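Local coordinates for NikO protein (Streptomyces tendae, PDB 4FQD), which acts as an enolpyruvyl transferase essential in nikkomycin biosynthesis, probably moving the enolpyruvyl group from phosphoenolpyruvate to a nucleotide acceptor, at residues Val38-Ala43 and Val259-Asp264; Cys173-Leu178 and Lys197-Met202; Pro263-Val268 and Asp291-Ala296; His321-Pro326 and Gly351-Gly356; Gln344-Leu349 and Leu415-Leu420. The protein carries 4 engineered substitutions. One frame throughout, in Å; residues are numbered along the deposited sequence. Where two conformers were deposited one is given.

How the contacts relate
The five contacts run across the inverse alpha/beta barrel architecture of the family, in which sheets surround buried helices. Contacts 1 and 2 lie across the chain's centre from contacts 4 and 5; centres of contacts 2 and 4, the most distant pair, are about 42 Å apart. Contact 2 falls in the chain between the two segments of contact 1, and their helices 34-44 and 192-204 touch. Contact 3 shares Pro263 and Asp264 with contact 1, about 13 Å away between centres, then meets contact 5 where Ile266 packs on Phe346. Contacts 4 and 5 interleave along the chain. A continuous path of packing therefore joins contacts 2, 1, 3 and 5 through the middle of the molecule.

Contact 1 (Val38-Ala43 and Val259-Asp264); sequences VTTVAA and VTLIPD
Thr40 meets Val259 and Leu261 through the arms of three branched side chains, with no flat group between them. Thr40 reaches from helix 34-44 with both arms. Its methyl CG2 meets CG1 of Val259 at 4.0 Å, the two side chains pointing at one another tip to tip. Val259 can do this because its CG1 sits between the backbone N and the carbonyl carbon (chi1 55°), which turns that methyl to the helix. The other arm of Thr40 behaves differently. Its OG1 lies 3.9 Å from CD2 of Leu261, and the two side chains slide past each other in opposite directions, a packing contact and not a polar one. The hydroxyl has its polar partner within its own helix, the carbonyl O of Ser36, so it can take a methyl beside it without losing a hydrogen bond. The interface is small, 93 Å² in all. Around it, Ile53 of strand 50-54 touches both Thr40 and Leu261, and Val227 of helix 219-231 packs on Thr40. Val259 belongs to edge strand 257-260, which pairs in parallel with strand 50-54 through backbone bonds to Arg52 and Glu54, so the helix lies against the sheet at this edge.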
# COMPACT_ATOMS: atom_id res chain seq x y z
N VAL A 38 21.43 19.59 -6.33
CA VAL A 38 20.68 20.32 -7.34
C VAL A 38 19.96 21.53 -6.75
O VAL A 38 20.07 22.64 -7.26
CB VAL A 38 19.65 19.41 -8.04
CG1 VAL A 38 18.67 20.23 -8.86
CG2 VAL A 38 20.35 18.37 -8.90
N THR A 39 19.24 21.31 -5.65
CA THR A 39 18.45 22.37 -5.03
C THR A 39 19.33 23.43 -4.37
O THR A 39 18.96 24.60 -4.33
CB THR A 39 17.46 21.80 -4.00
OG1 THR A 39 18.16 20.97 -3.06
CG2 THR A 39 16.39 20.98 -4.69
N THR A 40 20.48 23.02 -3.85
CA THR A 40 21.42 23.97 -3.25
C THR A 40 22.03 24.86 -4.32
O THR A 40 22.15 26.08 -4.14
CB THR A 40 22.54 23.24 -2.48
OG1 THR A 40 21.97 22.42 -1.46
CG2 THR A 40 23.49 24.25 -1.84
N VAL A 41 22.41 24.26 -5.44
CA VAL A 41 22.95 24.99 -6.57
C VAL A 41 21.88 25.89 -7.18
O VAL A 41 22.16 27.04 -7.55
CB VAL A 41 23.51 24.03 -7.64
CG1 VAL A 41 23.75 24.76 -8.96
CG2 VAL A 41 24.80 23.39 -7.15
N ALA A 42 20.66 25.38 -7.27
CA ALA A 42 19.54 26.14 -7.80
C ALA A 42 19.28 27.39 -6.97
O ALA A 42 19.00 28.46 -7.50
CB ALA A 42 18.29 25.27 -7.86
N ALA A 43 19.38 27.24 -5.65
CA ALA A 43 19.20 28.37 -4.74
C ALA A 43 20.37 29.34 -4.86
O ALA A 43 20.20 30.55 -4.71
CB ALA A 43 19.08 27.87 -3.31
N VAL A 259 27.74 24.97 3.43
CA VAL A 259 26.81 23.87 3.66
C VAL A 259 27.43 22.51 3.37
O VAL A 259 28.09 22.31 2.35
CB VAL A 259 25.50 24.05 2.85
CG1 VAL A 259 25.80 24.24 1.37
CG2 VAL A 259 24.56 22.88 3.08
N THR A 260 27.24 21.57 4.30
CA THR A 260 27.69 20.20 4.11
C THR A 260 26.50 19.31 3.74
O THR A 260 25.59 19.12 4.55
CB THR A 260 28.36 19.65 5.38
OG1 THR A 260 29.44 20.51 5.76
CG2 THR A 260 28.89 18.25 5.13
N LEU A 261 26.52 18.77 2.53
CA LEU A 261 25.40 17.97 2.03
C LEU A 261 25.12 16.74 2.87
O LEU A 261 26.03 16.10 3.40
CB LEU A 261 25.65 17.54 0.58
CG LEU A 261 25.58 18.62 -0.50
CD1 LEU A 261 25.75 18.01 -1.88
CD2 LEU A 261 24.27 19.39 -0.40
N ILE A 262 23.83 16.42 3.00
CA ILE A 262 23.40 15.18 3.63
C ILE A 262 23.85 14.02 2.73
O ILE A 262 23.81 14.13 1.51
CB ILE A 262 21.87 15.17 3.83
CG1 ILE A 262 21.40 13.93 4.59
CG2 ILE A 262 21.13 15.30 2.50
CD1 ILE A 262 19.93 13.96 4.95
N PRO A 263 24.34 12.93 3.34
CA PRO A 263 24.73 11.74 2.57
C PRO A 263 23.61 11.26 1.65
O PRO A 263 22.44 11.35 2.03
CB PRO A 263 25.02 10.71 3.65
CG PRO A 263 25.49 11.52 4.81
CD PRO A 263 24.68 12.79 4.77
N ASP A 264 23.98 10.78 0.47
CA ASP A 264 23.00 10.36 -0.53
C ASP A 264 22.08 9.29 0.02
O ASP A 264 22.53 8.21 0.42
CB ASP A 264 23.70 9.86 -1.80
CG ASP A 264 22.76 9.75 -2.98
OD1 ASP A 264 22.02 8.75 -3.06
OD2 ASP A 264 22.77 10.67 -3.83

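Contact 2 (Cys173-Leu178 and Lys197-Met202). With SO4 (sulfate ion), chain C.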
# COMPACT_ATOMS: atom_id res chain seq x y z
N CYS A 173 2.08 34.74 -4.30
CA CYS A 173 0.88 33.93 -4.47
C CYS A 173 0.68 32.96 -3.30
O CYS A 173 1.61 32.69 -2.54
CB CYS A 173 0.94 33.16 -5.79
SG CYS A 173 -0.57 32.28 -6.23
N THR A 174 -0.54 32.46 -3.15
CA THR A 174 -0.85 31.47 -2.12
C THR A 174 -1.21 30.15 -2.80
O THR A 174 -2.27 30.04 -3.42
CB THR A 174 -2.02 31.93 -1.24
OG1 THR A 174 -1.70 33.19 -0.64
CG2 THR A 174 -2.31 30.90 -0.15
N ILE A 175 -0.34 29.16 -2.68
CA ILE A 175 -0.53 27.90 -3.39
C ILE A 175 -0.65 26.70 -2.45
O ILE A 175 0.12 26.56 -1.50
CB ILE A 175 0.64 27.61 -4.35
CG1 ILE A 175 1.03 28.87 -5.12
CG2 ILE A 175 0.28 26.48 -5.30
CD1 ILE A 175 2.23 28.67 -6.03
N ASP A 176 -1.62 25.84 -2.73
CA ASP A 176 -1.70 24.54 -2.07
C ASP A 176 -0.97 23.53 -2.94
O ASP A 176 -1.37 23.28 -4.07
CB ASP A 176 -3.16 24.13 -1.89
CG ASP A 176 -3.33 23.01 -0.88
OD1 ASP A 176 -2.36 22.26 -0.64
OD2 ASP A 176 -4.44 22.88 -0.31
N MET A 177 0.11 22.96 -2.41
CA MET A 177 0.96 22.06 -3.19
C MET A 177 0.27 20.75 -3.56
O MET A 177 0.78 19.99 -4.38
CB MET A 177 2.27 21.78 -2.45
CG MET A 177 3.18 22.99 -2.38
SD MET A 177 3.57 23.57 -4.03
CE MET A 177 3.40 25.33 -3.82
N LEU A 178 -0.89 20.49 -2.95
CA LEU A 178 -1.66 19.30 -3.29
C LEU A 178 -2.26 19.42 -4.69
O LEU A 178 -2.75 18.44 -5.26
CB LEU A 178 -2.76 19.06 -2.26
CG LEU A 178 -2.28 18.77 -0.84
CD1 LEU A 178 -3.44 18.39 0.07
CD2 LEU A 178 -1.21 17.69 -0.84
N LYS A 197 9.84 22.77 -5.01
CA LYS A 197 11.16 23.36 -5.21
C LYS A 197 11.06 24.65 -6.01
O LYS A 197 11.67 25.66 -5.65
CB LYS A 197 12.08 22.37 -5.93
CG LYS A 197 12.32 21.08 -5.16
CD LYS A 197 13.09 20.08 -6.00
CE LYS A 197 13.25 18.76 -5.27
NZ LYS A 197 14.07 17.79 -6.05
N THR A 198 10.29 24.61 -7.09
CA THR A 198 10.12 25.76 -7.96
C THR A 198 9.42 26.91 -7.23
O THR A 198 9.87 28.05 -7.28
CB THR A 198 9.30 25.40 -9.22
OG1 THR A 198 9.98 24.37 -9.94
CG2 THR A 198 9.13 26.62 -10.11
N ALA A 199 8.33 26.59 -6.54
CA ALA A 199 7.55 27.59 -5.81
C ALA A 199 8.38 28.28 -4.73
O ALA A 199 8.26 29.48 -4.53
CB ALA A 199 6.31 26.96 -5.21
N LEU A 200 9.21 27.50 -4.04
CA LEU A 200 10.09 28.05 -3.02
C LEU A 200 11.10 29.01 -3.62
O LEU A 200 11.31 30.11 -3.09
CB LEU A 200 10.81 26.93 -2.27
CG LEU A 200 10.12 26.40 -1.02
CD1 LEU A 200 10.86 25.20 -0.47
CD2 LEU A 200 10.04 27.50 0.04
N LEU A 201 11.71 28.60 -4.72
CA LEU A 201 12.68 29.44 -5.42
C LEU A 201 12.02 30.72 -5.93
O LEU A 201 12.57 31.81 -5.78
CB LEU A 201 13.32 28.67 -6.58
CG LEU A 201 14.28 27.54 -6.20
CD1 LEU A 201 14.68 26.74 -7.43
CD2 LEU A 201 15.51 28.11 -5.51
N MET A 202 10.84 30.57 -6.54
CA MET A 202 10.09 31.71 -7.05
C MET A 202 9.69 32.66 -5.94
O MET A 202 9.67 33.87 -6.12
CB MET A 202 8.85 31.24 -7.82
CG MET A 202 9.16 30.53 -9.13
SD MET A 202 10.07 31.56 -10.29
CE MET A 202 8.90 32.89 -10.56
S SO4 C . 12.26 15.82 -8.78
O1 SO4 C . 11.95 17.00 -7.98
O2 SO4 C . 13.55 16.01 -9.44
O3 SO4 C . 12.33 14.65 -7.91
O4 SO4 C . 11.22 15.62 -9.79
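A beta-alpha-beta unit, strand 174-176, helix 192-204 and strand 209-213, brings Ile175 and Met177 against Ala199 on the face of the sheet that the helix covers. The two strands lie next to each other and run parallel, and the helix between them in sequence packs on them through its small alanine. The methyl CE of Met177 touches CB of Ala199 at 3.6 Å, a close fit. The chain of Met177 is bent at chi2 (-59°) and chi3 (137°), which brings CE up to the alanine methyl. Ile175 adds a looser touch, its CD1 standing 4.5 Å from the same CB of Ala199. Leu212 of strand 209-213 touches both Met177 and Ala199, and Val147 of helix 142-149 also packs on Ala199.

Lys197, on the same helix, runs extended beyond CG to a polar site of its own. NZ donates to O1 of a sulfate ion, which probably came from the crystallisation liquor and is also bonded by Ser193 OG. The same NZ makes a salt bridge with OD1 of Asp220. A methionine here would probably leave the carboxylate of Asp220 without its positive mate and weaken the hold on the anion.

Where the strand ends, Asp176 forms an Asx turn, and its OD1 also bonds ND1 of His214. Leu178 N reaches Asp176 OD1 at 3.3 Å, nearly straight at 168° but from above the carboxylate plane, 46° out of it.

Contact 3 (Pro263-Val268 and Asp291-Ala296); sequences PDLIEV and DRAVHA
Leu265 and Ala293 form the tight heart of this meeting between the start of helix 265-278 and helix 290-296. One methyl, CD2 of Leu265, lies 3.7 Å from both CA and CB of Ala293, so it rests on the helix backbone as much as on the side chain. The leucine CG is anti to the carbonyl carbon (chi1 -54°), which carries CD2 across to its neighbour. With only a methyl on Ala293, the two residues' CA atoms come to 5.8 Å. The same alanine CB also touches the carbonyl O of Pro263 at 3.8 Å, and lies a little farther, 4.2 Å, from the proline CB.

Towards the C-terminal end of helix 290-296 the fit slackens: CD2 of Leu265 is 4.2 Å from CB of Ala296, a partly exposed residue. Near the start of the same helix, Arg292 is exposed, and its NH2 forms a salt bridge with Asp223 instead of taking part in the packing.

Asp264 turns away from the contact and holds the first turn of its helix as the N-cap. Its OD1 uses the anti lone pair to accept from Glu267 N at 3.0 Å, while OD2 accepts from Lys34 N, so both carboxylate oxygens are engaged. Glu267 is itself tied by Ser31 N and Trp271 NE1. Around the contact, Ile290 of helix 290-296 packs on Pro263 and on Val268 of helix 265-278, and Phe340, from a loop, touches Leu265.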
# COMPACT_ATOMS: atom_id res chain seq x y z
N PRO A 263 24.34 12.93 3.34
CA PRO A 263 24.73 11.74 2.57
C PRO A 263 23.61 11.26 1.65
O PRO A 263 22.44 11.35 2.03
CB PRO A 263 25.02 10.71 3.65
CG PRO A 263 25.49 11.52 4.81
CD PRO A 263 24.68 12.79 4.77
N ASP A 264 23.98 10.78 0.47
CA ASP A 264 23.00 10.36 -0.53
C ASP A 264 22.08 9.29 0.02
O ASP A 264 22.53 8.21 0.42
CB ASP A 264 23.70 9.86 -1.80
CG ASP A 264 22.76 9.75 -2.98
OD1 ASP A 264 22.02 8.75 -3.06
OD2 ASP A 264 22.77 10.67 -3.83
N LEU A 265 20.78 9.59 0.06
CA LEU A 265 19.79 8.73 0.68
C LEU A 265 19.70 7.36 0.01
O LEU A 265 19.66 6.33 0.68
CB LEU A 265 18.42 9.41 0.67
CG LEU A 265 18.35 10.81 1.28
CD1 LEU A 265 16.92 11.33 1.30
CD2 LEU A 265 18.94 10.82 2.67
N ILE A 266 19.66 7.36 -1.32
CA ILE A 266 19.51 6.12 -2.06
C ILE A 266 20.81 5.31 -2.07
O ILE A 266 20.79 4.09 -2.16
CB ILE A 266 19.02 6.37 -3.50
CG1 ILE A 266 17.83 7.34 -3.49
CG2 ILE A 266 18.63 5.07 -4.18
CD1 ILE A 266 16.67 6.86 -2.65
N GLU A 267 21.94 6.00 -1.98
CA GLU A 267 23.22 5.32 -1.89
C GLU A 267 23.31 4.54 -0.59
O GLU A 267 23.84 3.42 -0.56
CB GLU A 267 24.39 6.30 -1.99
CG GLU A 267 25.75 5.62 -2.00
CD GLU A 267 26.91 6.59 -1.96
OE1 GLU A 267 26.67 7.82 -1.95
OE2 GLU A 267 28.07 6.13 -1.93
N VAL A 268 22.78 5.12 0.49
CA VAL A 268 22.73 4.45 1.78
C VAL A 268 21.89 3.18 1.68
O VAL A 268 22.30 2.12 2.13
CB VAL A 268 22.16 5.37 2.88
CG1 VAL A 268 21.95 4.59 4.17
CG2 VAL A 268 23.07 6.56 3.11
N ASP A 291 23.30 10.11 10.09
CA ASP A 291 22.15 9.92 10.97
C ASP A 291 20.95 10.72 10.47
O ASP A 291 19.81 10.29 10.61
CB ASP A 291 22.49 10.32 12.41
CG ASP A 291 23.20 11.66 12.50
OD1 ASP A 291 23.25 12.38 11.48
OD2 ASP A 291 23.71 11.99 13.59
N ARG A 292 21.22 11.88 9.88
CA ARG A 292 20.18 12.69 9.26
C ARG A 292 19.60 11.97 8.05
O ARG A 292 18.40 12.02 7.80
CB ARG A 292 20.73 14.06 8.84
CG ARG A 292 20.90 15.03 9.99
CD ARG A 292 21.52 16.34 9.52
NE ARG A 292 20.78 16.94 8.42
CZ ARG A 292 21.31 17.26 7.25
NH1 ARG A 292 22.60 17.04 7.02
NH2 ARG A 292 20.56 17.81 6.30
N ALA A 293 20.47 11.31 7.30
CA ALA A 293 20.05 10.53 6.14
C ALA A 293 19.16 9.37 6.58
O ALA A 293 18.15 9.09 5.95
CB ALA A 293 21.26 10.01 5.38
N VAL A 294 19.56 8.71 7.67
CA VAL A 294 18.79 7.60 8.22
C VAL A 294 17.40 8.05 8.67
O VAL A 294 16.40 7.40 8.34
CB VAL A 294 19.53 6.95 9.41
CG1 VAL A 294 18.58 6.06 10.21
CG2 VAL A 294 20.72 6.16 8.92
N HIS A 295 17.34 9.15 9.40
CA HIS A 295 16.07 9.68 9.88
C HIS A 295 15.16 10.07 8.73
O HIS A 295 13.94 9.94 8.82
CB HIS A 295 16.30 10.89 10.80
CG HIS A 295 15.04 11.54 11.26
ND1 HIS A 295 14.54 12.68 10.68
CD2 HIS A 295 14.16 11.19 12.23
CE1 HIS A 295 13.41 13.02 11.28
NE2 HIS A 295 13.16 12.14 12.23
N ALA A 296 15.75 10.56 7.65
CA ALA A 296 15.00 10.90 6.45
C ALA A 296 14.48 9.63 5.78
O ALA A 296 13.44 9.65 5.13
CB ALA A 296 15.88 11.68 5.49

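Contact 4 (His321-Pro326 and Gly351-Gly356)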
# COMPACT_ATOMS: atom_id res chain seq x y z
N HIS A 321 24.17 -5.55 8.64
CA HIS A 321 24.55 -6.93 8.93
C HIS A 321 24.03 -7.89 7.87
O HIS A 321 22.88 -7.79 7.44
CB HIS A 321 24.04 -7.35 10.31
CG HIS A 321 24.66 -6.58 11.44
ND1 HIS A 321 25.44 -7.18 12.40
CD2 HIS A 321 24.60 -5.27 11.76
CE1 HIS A 321 25.85 -6.27 13.27
NE2 HIS A 321 25.35 -5.10 12.90
N PRO A 322 24.88 -8.84 7.45
CA PRO A 322 24.50 -9.89 6.51
C PRO A 322 23.37 -10.76 7.07
O PRO A 322 23.11 -10.72 8.27
CB PRO A 322 25.77 -10.72 6.37
CG PRO A 322 26.87 -9.78 6.72
CD PRO A 322 26.31 -8.91 7.80
N LEU A 323 22.73 -11.53 6.20
CA LEU A 323 21.63 -12.40 6.61
C LEU A 323 22.07 -13.45 7.62
O LEU A 323 23.13 -14.07 7.48
CB LEU A 323 21.02 -13.09 5.39
CG LEU A 323 20.19 -12.22 4.45
CD1 LEU A 323 19.68 -13.03 3.28
CD2 LEU A 323 19.03 -11.59 5.21
N THR A 324 21.25 -13.64 8.65
CA THR A 324 21.48 -14.70 9.63
C THR A 324 20.33 -15.70 9.53
O THR A 324 20.41 -16.81 10.05
CB THR A 324 21.55 -14.14 11.06
OG1 THR A 324 20.36 -13.39 11.35
CG2 THR A 324 22.76 -13.23 11.22
N LYS A 325 19.27 -15.28 8.86
CA LYS A 325 18.09 -16.10 8.64
C LYS A 325 17.24 -15.44 7.56
O LYS A 325 17.45 -14.26 7.25
CB LYS A 325 17.30 -16.25 9.95
CG LYS A 325 16.74 -14.95 10.50
CD LYS A 325 16.01 -15.19 11.81
CE LYS A 325 15.31 -13.93 12.29
NZ LYS A 325 16.26 -12.81 12.52
N PRO A 326 16.29 -16.18 6.97
CA PRO A 326 15.40 -15.60 5.96
C PRO A 326 14.65 -14.36 6.48
O PRO A 326 14.35 -14.27 7.67
CB PRO A 326 14.41 -16.73 5.68
CG PRO A 326 15.19 -17.96 5.93
CD PRO A 326 16.10 -17.64 7.08
N GLY A 351 13.23 -8.61 -0.89
CA GLY A 351 12.03 -9.41 -0.79
C GLY A 351 12.20 -10.81 -1.36
O GLY A 351 11.49 -11.73 -0.98
N ALA A 352 13.17 -10.96 -2.26
CA ALA A 352 13.47 -12.26 -2.86
C ALA A 352 14.07 -13.20 -1.83
O ALA A 352 14.11 -14.42 -2.03
CB ALA A 352 14.40 -12.09 -4.04
N TYR A 353 14.55 -12.64 -0.72
CA TYR A 353 15.15 -13.43 0.35
C TYR A 353 14.19 -13.57 1.53
O TYR A 353 14.52 -14.19 2.54
CB TYR A 353 16.46 -12.80 0.81
CG TYR A 353 17.57 -12.88 -0.21
CD1 TYR A 353 17.63 -12.00 -1.29
CD2 TYR A 353 18.57 -13.84 -0.10
CE1 TYR A 353 18.64 -12.08 -2.23
CE2 TYR A 353 19.59 -13.92 -1.03
CZ TYR A 353 19.62 -13.04 -2.09
OH TYR A 353 20.63 -13.12 -3.02
N ALA A 354 13.00 -12.99 1.39
CA ALA A 354 11.98 -13.09 2.42
C ALA A 354 11.11 -14.32 2.19
O ALA A 354 10.95 -14.76 1.05
CB ALA A 354 11.13 -11.83 2.45
N GLU A 355 10.54 -14.86 3.26
CA GLU A 355 9.67 -16.02 3.15
C GLU A 355 8.20 -15.62 3.02
O GLU A 355 7.49 -15.51 4.01
CB GLU A 355 9.87 -16.97 4.34
CG GLU A 355 11.18 -17.73 4.29
CD GLU A 355 11.28 -18.79 5.37
OE1 GLU A 355 10.48 -18.74 6.33
OE2 GLU A 355 12.15 -19.67 5.25
N GLY A 356 7.77 -15.41 1.78
CA GLY A 356 6.41 -14.99 1.51
C GLY A 356 6.36 -13.95 0.41
O GLY A 356 7.39 -13.57 -0.15
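The backbones come nearest where Pro326 faces Ala354, the last residue of a type I beta turn that starts at Gly351, their CA atoms 5.5 Å apart. Pro326 lies in the loop between strands 317-320 and 331-334, and the turn joins helix 344-351 to strand 356-362, which runs parallel to 331-334 in one sheet. Leu327, next after Pro326, makes backbone hydrogen bonds with Tyr353 and Glu355, so the loop is already tied to the turn. The side chains then meet in two separate places.

In the first, Leu323 lays its CD1 methyl 3.6 Å from CD2 of Tyr353, and reaches the tyrosine CB at 4.1 Å. The methyl approaches the ring obliquely, while the two side chains as a whole cross at about a right angle. Leu277 of helix 265-278 touches both residues, so the pair is backed by a helix while the rest of the contact lies at the surface. Pro396, Pro397 and Ala421 lie against the tyrosine as well.

In the second, the ring of Pro326 packs on Glu355. The glutamate is extended beyond CG, and the chain carries its carboxylate obliquely across the proline ring, with CG of Glu355 3.7 Å from CB of Pro326. No hydrogen bond crosses the contact, and these are packing contacts. Pro326 also leans on the backbone, its CA 3.8 Å from the carbonyl O of Tyr353. At the far end of the glutamate, OE2 stands 3.6 Å from CG of Pro326.

Contact 5 (Gln344-Leu349 and Leu415-Leu420); sequences QPFLAL and LLLAAL
Phe346 presents the edge of its ring to Leu417, whose CD1 methyl lies near the ring plane, 4.0 Å from CD1 and 4.1 Å from CE1 of the phenylalanine. The two side chains cross at about a right angle, so the methyl abuts the rim of the ring and not its face. One turn further along helix 344-351, Leu349 points toward the other helix. With CG anti to the backbone N (chi1 180°), its CD1 meets CB of Ala418 at 3.9 Å, while CD2 lies 4.0 Å from CB of Leu417 and also near Ala418. The short helical segments run nearly parallel, at a crossing angle of -19° with axes 10.6 Å apart. Helix 265-278 lies against both touching residues of 344-349, with Ile266 and Thr270 on Phe346 and Leu277 on Leu349, and Leu375 and Leu378 of helix 372-378 flank Ala418. These helices together make a buried core, as expected inside an inverse barrel. The side-chain contacts are all between carbon atoms and no hydrogen bond crosses, so the shape of the methyls and the ring edge, not polar direction, sets how the two helices fit.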
# COMPACT_ATOMS: atom_id res chain seq x y z
N GLN A 344 12.57 1.48 -3.74
CA GLN A 344 11.76 0.30 -4.03
C GLN A 344 12.46 -0.87 -4.76
O GLN A 344 12.24 -2.03 -4.39
CB GLN A 344 10.46 0.71 -4.74
CG GLN A 344 10.11 -0.11 -5.96
CD GLN A 344 9.83 0.76 -7.17
OE1 GLN A 344 10.31 0.48 -8.27
NE2 GLN A 344 9.05 1.82 -6.98
N PRO A 345 13.30 -0.59 -5.78
CA PRO A 345 13.95 -1.73 -6.44
C PRO A 345 14.86 -2.54 -5.51
O PRO A 345 14.94 -3.76 -5.65
CB PRO A 345 14.79 -1.06 -7.53
CG PRO A 345 14.10 0.22 -7.80
CD PRO A 345 13.58 0.67 -6.48
N PHE A 346 15.52 -1.87 -4.58
CA PHE A 346 16.42 -2.55 -3.65
C PHE A 346 15.63 -3.33 -2.60
O PHE A 346 16.09 -4.36 -2.10
CB PHE A 346 17.36 -1.55 -2.99
CG PHE A 346 18.14 -0.72 -3.96
CD1 PHE A 346 19.27 -1.22 -4.58
CD2 PHE A 346 17.73 0.57 -4.27
CE1 PHE A 346 19.98 -0.46 -5.48
CE2 PHE A 346 18.44 1.34 -5.18
CZ PHE A 346 19.57 0.82 -5.78
N LEU A 347 14.44 -2.84 -2.27
CA LEU A 347 13.56 -3.53 -1.34
C LEU A 347 12.95 -4.76 -2.01
O LEU A 347 12.62 -5.74 -1.35
CB LEU A 347 12.47 -2.59 -0.84
CG LEU A 347 12.99 -1.36 -0.08
CD1 LEU A 347 11.85 -0.41 0.25
CD2 LEU A 347 13.72 -1.79 1.17
N ALA A 348 12.79 -4.68 -3.33
CA ALA A 348 12.28 -5.81 -4.10
C ALA A 348 13.29 -6.95 -4.10
O ALA A 348 12.91 -8.12 -4.00
CB ALA A 348 11.98 -5.37 -5.53
N LEU A 349 14.57 -6.61 -4.21
CA LEU A 349 15.63 -7.60 -4.19
C LEU A 349 15.72 -8.27 -2.82
O LEU A 349 15.93 -9.47 -2.71
CB LEU A 349 16.97 -6.97 -4.55
CG LEU A 349 18.19 -7.89 -4.56
CD1 LEU A 349 17.95 -9.09 -5.46
CD2 LEU A 349 19.43 -7.13 -5.00
N LEU A 415 20.43 -4.65 -10.43
CA LEU A 415 20.80 -5.80 -11.25
C LEU A 415 22.24 -6.21 -10.97
O LEU A 415 22.56 -7.39 -10.94
CB LEU A 415 20.62 -5.49 -12.74
CG LEU A 415 19.18 -5.40 -13.24
CD1 LEU A 415 19.15 -5.11 -14.74
CD2 LEU A 415 18.43 -6.68 -12.92
N LEU A 416 23.09 -5.21 -10.76
CA LEU A 416 24.49 -5.45 -10.47
C LEU A 416 24.66 -6.15 -9.12
O LEU A 416 25.50 -7.03 -8.97
CB LEU A 416 25.27 -4.13 -10.48
CG LEU A 416 26.77 -4.20 -10.22
CD1 LEU A 416 27.43 -5.20 -11.16
CD2 LEU A 416 27.40 -2.83 -10.38
N LEU A 417 23.84 -5.75 -8.15
CA LEU A 417 23.88 -6.36 -6.82
C LEU A 417 23.38 -7.80 -6.87
O LEU A 417 23.95 -8.69 -6.23
CB LEU A 417 23.04 -5.55 -5.83
CG LEU A 417 23.50 -4.12 -5.55
CD1 LEU A 417 22.58 -3.47 -4.52
CD2 LEU A 417 24.94 -4.10 -5.08
N ALA A 418 22.32 -8.03 -7.63
CA ALA A 418 21.74 -9.36 -7.77
C ALA A 418 22.67 -10.29 -8.53
O ALA A 418 22.75 -11.48 -8.22
CB ALA A 418 20.38 -9.27 -8.46
N ALA A 419 23.38 -9.74 -9.51
CA ALA A 419 24.33 -10.52 -10.30
C ALA A 419 25.50 -10.99 -9.45
O ALA A 419 26.04 -12.08 -9.66
CB ALA A 419 24.82 -9.71 -11.48
N LEU A 420 25.89 -10.17 -8.48
CA LEU A 420 27.00 -10.50 -7.60
C LEU A 420 26.66 -11.65 -6.65
O LEU A 420 27.54 -12.24 -6.03
CB LEU A 420 27.44 -9.27 -6.80
CG LEU A 420 28.18 -8.18 -7.58
CD1 LEU A 420 28.36 -6.93 -6.73
CD2 LEU A 420 29.52 -8.70 -8.07